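Local coordinates for ABC transporter, substrate binding protein (Mannopine) (Agrobacterium fabrum, PDB 5L9S) that serves as the periplasmic solute-binding protein of an ABC transporter, probably recognising the opine mannopine, and is captured here in its open, unliganded state, at residues Trp149-Leu157 against Tyr228-Asp236; Leu258-Glu269 against Pro276-Ser285. All coordinates share one frame; numbering follows the deposited sequence.

Overall arrangement
Contact 1 is a buried helix-on-strand contact, whereas contact 2 is a partly buried helix pair with exposed residues at its margin. Their centres lie 23 Å apart and their nearest atoms about 7 Å, so they do not touch. They share no segment, but strand 103-116 borders both: Phe232 and Val234 of contact 1 pair with it through their backbones at Thr111 and Thr109, while Cys268 and Pro276 of contact 2 rest side chains on Gln107 and Lys105. The chemistry follows the setting. Contact 1 is aromatic and aliphatic, with no hydrogen bond between its segments; contact 2 combines small apolar side chains, capped helix starts and a weak hydrogen bond across.

Contact 1 (Trp149-Leu157 against Tyr228-Asp236); sequences WRVLAAALL and YDGAFLVGD
The carbonyl oxygen of Arg150 accepts the helical hydrogen bond from Ala154 N at 3.0 Å and also lies 3.5 Å from Phe232 CZ. The Phe232 ring is the centre of the contact. Phe232 CG stands beside the backbone N, anti to the carbonyl carbon (chi1 -55°), which sends the ring from the strand into the helix surface. Over one face lies Arg150 CG, 4.2 Å from the centroid of the Phe232 ring and 25° off its normal, a CH-pi contact made by the aliphatic part of the arginine. Gly230 O, which also accepts a hydrogen bond from Trp127 NE1, lies over the opposite face, near its margin. Around the ring, Ala153 CB reaches Phe232 CE1 at 3.6 Å and Leu157 CD1 reaches Phe232 CZ at 4.1 Å. In the bilobed fold of type II periplasmic binding proteins, long strands run between the lobes; strand 224-240, which pairs with both 61-65 and 103-116, is consistent with such a connection, and helix 149-158 packs against it here. The axes of 149-157 and 231-236 approach to 10.0 Å and run at 145°, closer to antiparallel than to perpendicular. Trp149 fills in beside the phenylalanine, its CZ3 lying 3.9 Å from Phe232 CD1 in an oblique meeting of the two rings. Farther along the strand, the edge of the same indole takes up Val234, with Trp149 CZ2 at 3.7 Å from Val234 CG2, while the Arg150 side chain also touches Gln208 and Thr111.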
# COMPACT_ATOMS: atom_id res chain seq x y z
N TRP A 149 11.64 -2.52 6.32
CA TRP A 149 10.84 -3.60 6.89
C TRP A 149 10.43 -4.69 5.88
O TRP A 149 10.45 -5.88 6.25
CB TRP A 149 9.63 -3.08 7.68
CG TRP A 149 8.46 -2.59 6.89
CD1 TRP A 149 8.18 -1.29 6.53
CD2 TRP A 149 7.37 -3.38 6.39
NE1 TRP A 149 7.00 -1.24 5.83
CE2 TRP A 149 6.48 -2.51 5.73
CE3 TRP A 149 7.07 -4.76 6.42
CZ2 TRP A 149 5.28 -2.96 5.17
CZ3 TRP A 149 5.89 -5.20 5.85
CH2 TRP A 149 4.99 -4.30 5.26
N ARG A 150 10.08 -4.31 4.61
CA ARG A 150 9.69 -5.26 3.56
C ARG A 150 10.89 -6.05 3.04
O ARG A 150 10.72 -7.17 2.59
CB ARG A 150 9.04 -4.53 2.40
CG ARG A 150 7.59 -4.13 2.58
CD ARG A 150 7.25 -3.54 1.26
NE ARG A 150 6.48 -2.30 1.30
CZ ARG A 150 6.96 -1.11 1.65
NH1 ARG A 150 8.20 -1.00 2.12
NH2 ARG A 150 6.19 -0.05 1.62
N VAL A 151 12.08 -5.45 3.04
CA VAL A 151 13.31 -6.13 2.61
C VAL A 151 13.68 -7.18 3.69
O VAL A 151 14.01 -8.32 3.35
CB VAL A 151 14.45 -5.12 2.32
CG1 VAL A 151 15.79 -5.81 2.13
CG2 VAL A 151 14.13 -4.27 1.10
N LEU A 152 13.57 -6.79 4.98
CA LEU A 152 13.82 -7.63 6.15
C LEU A 152 12.82 -8.77 6.26
O LEU A 152 13.22 -9.91 6.45
CB LEU A 152 13.79 -6.75 7.43
CG LEU A 152 14.92 -5.68 7.55
CD1 LEU A 152 14.77 -4.89 8.83
CD2 LEU A 152 16.30 -6.32 7.53
N ALA A 153 11.51 -8.46 6.09
CA ALA A 153 10.43 -9.46 6.06
C ALA A 153 10.59 -10.44 4.87
O ALA A 153 10.31 -11.63 5.05
CB ALA A 153 9.07 -8.78 6.04
N ALA A 154 11.07 -9.98 3.67
CA ALA A 154 11.33 -10.88 2.53
C ALA A 154 12.45 -11.85 2.90
O ALA A 154 12.34 -13.03 2.58
CB ALA A 154 11.72 -10.09 1.28
N ALA A 155 13.49 -11.37 3.62
CA ALA A 155 14.64 -12.17 4.07
C ALA A 155 14.20 -13.23 5.03
O ALA A 155 14.59 -14.39 4.88
CB ALA A 155 15.69 -11.27 4.72
N LEU A 156 13.33 -12.86 5.98
CA LEU A 156 12.76 -13.78 6.98
C LEU A 156 11.91 -14.89 6.34
O LEU A 156 12.08 -16.05 6.69
CB LEU A 156 11.96 -13.01 8.05
CG LEU A 156 12.82 -12.21 9.02
CD1 LEU A 156 12.08 -10.96 9.51
CD2 LEU A 156 13.30 -13.08 10.17
N LEU A 157 11.05 -14.54 5.37
CA LEU A 157 10.21 -15.49 4.65
C LEU A 157 11.05 -16.47 3.83
O LEU A 157 10.72 -17.66 3.76
CB LEU A 157 9.16 -14.77 3.78
CG LEU A 157 8.08 -13.94 4.54
CD1 LEU A 157 7.40 -12.96 3.62
CD2 LEU A 157 7.03 -14.83 5.24
N TYR A 228 2.58 -13.58 -6.36
CA TYR A 228 1.83 -13.04 -5.20
C TYR A 228 2.17 -13.74 -3.90
O TYR A 228 1.66 -13.33 -2.87
CB TYR A 228 0.30 -13.04 -5.42
CG TYR A 228 -0.13 -12.28 -6.66
CD1 TYR A 228 0.11 -10.92 -6.78
CD2 TYR A 228 -0.76 -12.93 -7.71
CE1 TYR A 228 -0.23 -10.23 -7.95
CE2 TYR A 228 -1.10 -12.26 -8.87
CZ TYR A 228 -0.83 -10.91 -8.99
OH TYR A 228 -1.18 -10.26 -10.15
N ASP A 229 3.04 -14.76 -3.93
CA ASP A 229 3.47 -15.50 -2.76
C ASP A 229 4.39 -14.59 -1.93
O ASP A 229 5.45 -14.14 -2.41
CB ASP A 229 4.19 -16.79 -3.17
CG ASP A 229 4.32 -17.80 -2.07
OD1 ASP A 229 5.32 -17.74 -1.31
OD2 ASP A 229 3.47 -18.73 -2.01
N GLY A 230 3.91 -14.26 -0.72
CA GLY A 230 4.59 -13.37 0.21
C GLY A 230 4.62 -11.92 -0.23
O GLY A 230 5.46 -11.15 0.26
N ALA A 231 3.71 -11.52 -1.15
CA ALA A 231 3.63 -10.13 -1.61
C ALA A 231 3.18 -9.23 -0.46
O ALA A 231 2.39 -9.65 0.37
CB ALA A 231 2.64 -10.02 -2.76
N PHE A 232 3.72 -8.02 -0.38
CA PHE A 232 3.36 -7.09 0.67
C PHE A 232 2.24 -6.15 0.20
O PHE A 232 2.45 -5.35 -0.72
CB PHE A 232 4.60 -6.34 1.18
CG PHE A 232 5.71 -7.28 1.63
CD1 PHE A 232 5.71 -7.81 2.92
CD2 PHE A 232 6.75 -7.62 0.77
CE1 PHE A 232 6.72 -8.70 3.32
CE2 PHE A 232 7.76 -8.50 1.18
CZ PHE A 232 7.73 -9.05 2.45
N LEU A 233 1.05 -6.28 0.80
CA LEU A 233 -0.12 -5.45 0.47
C LEU A 233 -0.25 -4.32 1.46
O LEU A 233 -0.65 -4.54 2.59
CB LEU A 233 -1.40 -6.28 0.41
CG LEU A 233 -2.59 -5.63 -0.30
CD1 LEU A 233 -2.36 -5.52 -1.80
CD2 LEU A 233 -3.86 -6.37 -0.01
N VAL A 234 0.16 -3.12 1.04
CA VAL A 234 0.18 -1.92 1.87
C VAL A 234 -0.64 -0.85 1.18
O VAL A 234 -0.43 -0.56 0.00
CB VAL A 234 1.65 -1.43 2.14
CG1 VAL A 234 1.69 -0.24 3.10
CG2 VAL A 234 2.53 -2.55 2.68
N GLY A 235 -1.53 -0.23 1.91
CA GLY A 235 -2.32 0.84 1.32
C GLY A 235 -2.47 2.12 2.11
O GLY A 235 -1.69 2.42 3.02
N ASP A 236 -3.46 2.91 1.68
CA ASP A 236 -3.82 4.21 2.21
C ASP A 236 -5.10 4.12 2.99
O ASP A 236 -6.00 3.36 2.62
CB ASP A 236 -3.99 5.25 1.07
CG ASP A 236 -2.70 5.73 0.40
OD1 ASP A 236 -1.61 5.19 0.72
OD2 ASP A 236 -2.79 6.65 -0.44

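Contact 2 (Leu258-Glu269 against Pro276-Ser285); sequences LRNPAAQAKACE and PSQKAISQMS
Met284 reaches back from the end of helix 278-283 onto the flank of helix 261-271, two successive helices of the solute-binding fold; the Cys268-Cys273 disulfide ties the first to the linker that follows it. The axes of 261-269 and 278-283 cross at -50° and come within 8.1 Å, a spacing allowed by small residues: Ala280 CB lies 4.2 Å from Ala265 CB. The methionine can be followed outward. Its CB lies 3.8 Å from Glu269 OE2. CG, set beside the backbone N (chi1 -74°), lies 3.7 Å from Ala265 CB and about as far from the carbonyl oxygen of Ala265. SD then reaches 3.9 Å from Cys268 CB. CG and SD thus span Ala265 to Cys268, while the bend at chi3 turns the terminal CE back toward Ile281 of its own helix. At the other end of the pair, Pro261 heads its helix just after Asn260, whose OD1 accepts from Ala263 N at 3.0 Å as an N-cap. Ala280 CB sits against that same first turn, 3.3 Å from Pro261 O. The second helix is capped in turn by Ser277, whose OG accepts a weak bond from Ala280 N and is also hydrogen-bonded to Asp93 OD2. Leu258 adds an apolar touch to Pro276, which also packs on Trp257. Beyond the methionine, Ser285 N donates weakly to Glu269 OE2 at 3.4 Å, with an N-H...O angle of 144°.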
# COMPACT_ATOMS: atom_id res chain seq x y z
N LEU A 258 -16.93 2.55 1.39
CA LEU A 258 -16.88 1.18 1.92
C LEU A 258 -18.05 0.28 1.46
O LEU A 258 -17.85 -0.92 1.23
CB LEU A 258 -16.75 1.18 3.45
CG LEU A 258 -15.39 1.61 3.97
CD1 LEU A 258 -15.44 1.86 5.46
CD2 LEU A 258 -14.25 0.59 3.57
N ARG A 259 -19.24 0.87 1.30
CA ARG A 259 -20.44 0.14 0.91
C ARG A 259 -20.69 0.09 -0.60
O ARG A 259 -21.66 -0.55 -1.02
CB ARG A 259 -21.67 0.70 1.65
CG ARG A 259 -21.58 0.56 3.17
CD ARG A 259 -22.93 0.53 3.85
NE ARG A 259 -22.94 -0.44 4.95
CZ ARG A 259 -22.90 -0.11 6.23
NH1 ARG A 259 -22.91 -1.05 7.17
NH2 ARG A 259 -22.87 1.16 6.60
N ASN A 260 -19.82 0.72 -1.42
CA ASN A 260 -19.97 0.75 -2.89
C ASN A 260 -18.90 -0.03 -3.67
O ASN A 260 -17.89 0.56 -4.06
CB ASN A 260 -20.07 2.20 -3.40
CG ASN A 260 -20.89 2.35 -4.66
OD1 ASN A 260 -20.51 1.94 -5.76
ND2 ASN A 260 -22.07 2.91 -4.51
N PRO A 261 -19.09 -1.34 -3.95
CA PRO A 261 -18.06 -2.09 -4.70
C PRO A 261 -17.80 -1.55 -6.11
O PRO A 261 -16.67 -1.66 -6.60
CB PRO A 261 -18.62 -3.53 -4.72
CG PRO A 261 -19.58 -3.59 -3.58
CD PRO A 261 -20.20 -2.23 -3.55
N ALA A 262 -18.82 -0.94 -6.76
CA ALA A 262 -18.72 -0.36 -8.11
C ALA A 262 -17.77 0.84 -8.13
O ALA A 262 -16.95 0.96 -9.05
CB ALA A 262 -20.09 0.04 -8.61
N ALA A 263 -17.88 1.70 -7.10
CA ALA A 263 -17.05 2.88 -6.89
C ALA A 263 -15.59 2.44 -6.71
O ALA A 263 -14.71 2.90 -7.44
CB ALA A 263 -17.53 3.65 -5.66
N GLN A 264 -15.35 1.49 -5.78
CA GLN A 264 -14.04 0.91 -5.49
C GLN A 264 -13.39 0.26 -6.70
O GLN A 264 -12.22 0.50 -6.94
CB GLN A 264 -14.11 -0.11 -4.35
CG GLN A 264 -14.65 0.42 -3.03
CD GLN A 264 -14.66 -0.67 -2.01
OE1 GLN A 264 -15.55 -0.79 -1.15
NE2 GLN A 264 -13.73 -1.57 -2.16
N ALA A 265 -14.15 -0.56 -7.47
CA ALA A 265 -13.68 -1.27 -8.66
C ALA A 265 -13.31 -0.29 -9.79
O ALA A 265 -12.30 -0.48 -10.46
CB ALA A 265 -14.74 -2.23 -9.14
N LYS A 266 -14.13 0.77 -9.98
CA LYS A 266 -13.87 1.78 -11.01
C LYS A 266 -12.56 2.52 -10.67
O LYS A 266 -11.68 2.62 -11.54
CB LYS A 266 -15.07 2.75 -11.13
CG LYS A 266 -14.93 3.76 -12.24
CD LYS A 266 -16.06 4.78 -12.23
CE LYS A 266 -15.74 6.05 -13.00
NZ LYS A 266 -15.40 5.78 -14.42
N ALA A 267 -12.43 3.01 -9.42
CA ALA A 267 -11.22 3.70 -8.96
C ALA A 267 -9.98 2.79 -9.01
O ALA A 267 -8.91 3.23 -9.44
CB ALA A 267 -11.43 4.26 -7.55
N CYS A 268 -10.12 1.51 -8.65
CA CYS A 268 -8.97 0.60 -8.68
C CYS A 268 -8.64 0.03 -10.07
O CYS A 268 -7.52 -0.43 -10.27
CB CYS A 268 -9.09 -0.49 -7.62
SG CYS A 268 -8.84 0.13 -5.93
N GLU A 269 -9.57 0.13 -11.06
CA GLU A 269 -9.27 -0.25 -12.46
C GLU A 269 -8.31 0.83 -13.00
O GLU A 269 -7.27 0.51 -13.56
CB GLU A 269 -10.55 -0.28 -13.33
CG GLU A 269 -11.26 -1.63 -13.42
CD GLU A 269 -12.75 -1.54 -13.71
OE1 GLU A 269 -13.15 -0.66 -14.50
OE2 GLU A 269 -13.52 -2.34 -13.11
N PRO A 276 -10.64 -2.62 -0.81
CA PRO A 276 -10.91 -3.43 0.39
C PRO A 276 -12.07 -4.43 0.28
O PRO A 276 -12.17 -5.32 1.10
CB PRO A 276 -11.18 -2.36 1.47
CG PRO A 276 -11.74 -1.21 0.72
CD PRO A 276 -10.93 -1.19 -0.55
N SER A 277 -12.96 -4.25 -0.71
CA SER A 277 -14.12 -5.10 -0.93
C SER A 277 -13.75 -6.31 -1.79
O SER A 277 -13.08 -6.16 -2.80
CB SER A 277 -15.25 -4.29 -1.58
OG SER A 277 -16.36 -5.06 -2.00
N GLN A 278 -14.19 -7.49 -1.38
CA GLN A 278 -13.96 -8.73 -2.13
C GLN A 278 -14.81 -8.76 -3.42
O GLN A 278 -14.36 -9.29 -4.44
CB GLN A 278 -14.24 -9.93 -1.24
CG GLN A 278 -13.19 -10.02 -0.13
CD GLN A 278 -13.34 -11.28 0.67
OE1 GLN A 278 -13.07 -12.39 0.19
NE2 GLN A 278 -13.80 -11.12 1.91
N LYS A 279 -16.01 -8.14 -3.36
CA LYS A 279 -16.92 -8.01 -4.49
C LYS A 279 -16.30 -7.10 -5.53
O LYS A 279 -16.39 -7.43 -6.71
CB LYS A 279 -18.30 -7.47 -4.05
CG LYS A 279 -19.41 -7.60 -5.10
CD LYS A 279 -20.73 -8.02 -4.47
CE LYS A 279 -21.52 -8.94 -5.38
NZ LYS A 279 -22.35 -8.19 -6.37
N ALA A 280 -15.68 -5.97 -5.11
CA ALA A 280 -15.01 -5.00 -5.99
C ALA A 280 -13.85 -5.66 -6.73
O ALA A 280 -13.74 -5.43 -7.93
CB ALA A 280 -14.54 -3.79 -5.20
N ILE A 281 -13.02 -6.50 -6.04
CA ILE A 281 -11.90 -7.24 -6.65
C ILE A 281 -12.41 -8.09 -7.83
O ILE A 281 -11.83 -8.03 -8.92
CB ILE A 281 -11.09 -8.11 -5.62
CG1 ILE A 281 -10.26 -7.26 -4.66
CG2 ILE A 281 -10.18 -9.13 -6.33
CD1 ILE A 281 -9.96 -7.91 -3.30
N SER A 282 -13.47 -8.88 -7.61
CA SER A 282 -14.03 -9.76 -8.62
C SER A 282 -14.81 -9.03 -9.73
O SER A 282 -14.92 -9.53 -10.84
CB SER A 282 -14.91 -10.80 -7.96
OG SER A 282 -16.02 -10.17 -7.32
N GLN A 283 -15.36 -7.85 -9.40
CA GLN A 283 -16.16 -6.99 -10.27
C GLN A 283 -15.33 -6.21 -11.29
O GLN A 283 -15.91 -5.60 -12.20
CB GLN A 283 -16.89 -5.96 -9.41
CG GLN A 283 -18.37 -5.85 -9.65
CD GLN A 283 -18.96 -4.88 -8.67
OE1 GLN A 283 -19.73 -5.25 -7.78
NE2 GLN A 283 -18.59 -3.62 -8.81
N MET A 284 -13.99 -6.17 -11.12
CA MET A 284 -13.12 -5.44 -12.04
C MET A 284 -13.02 -6.11 -13.39
O MET A 284 -13.24 -7.32 -13.49
CB MET A 284 -11.72 -5.19 -11.42
CG MET A 284 -11.74 -4.11 -10.34
SD MET A 284 -10.21 -3.73 -9.45
CE MET A 284 -9.71 -5.31 -8.90
N SER A 285 -12.71 -5.32 -14.46
CA SER A 285 -12.56 -5.82 -15.83
C SER A 285 -11.56 -6.96 -15.88
O SER A 285 -10.63 -6.98 -15.06
CB SER A 285 -12.12 -4.71 -16.76
OG SER A 285 -10.75 -4.36 -16.58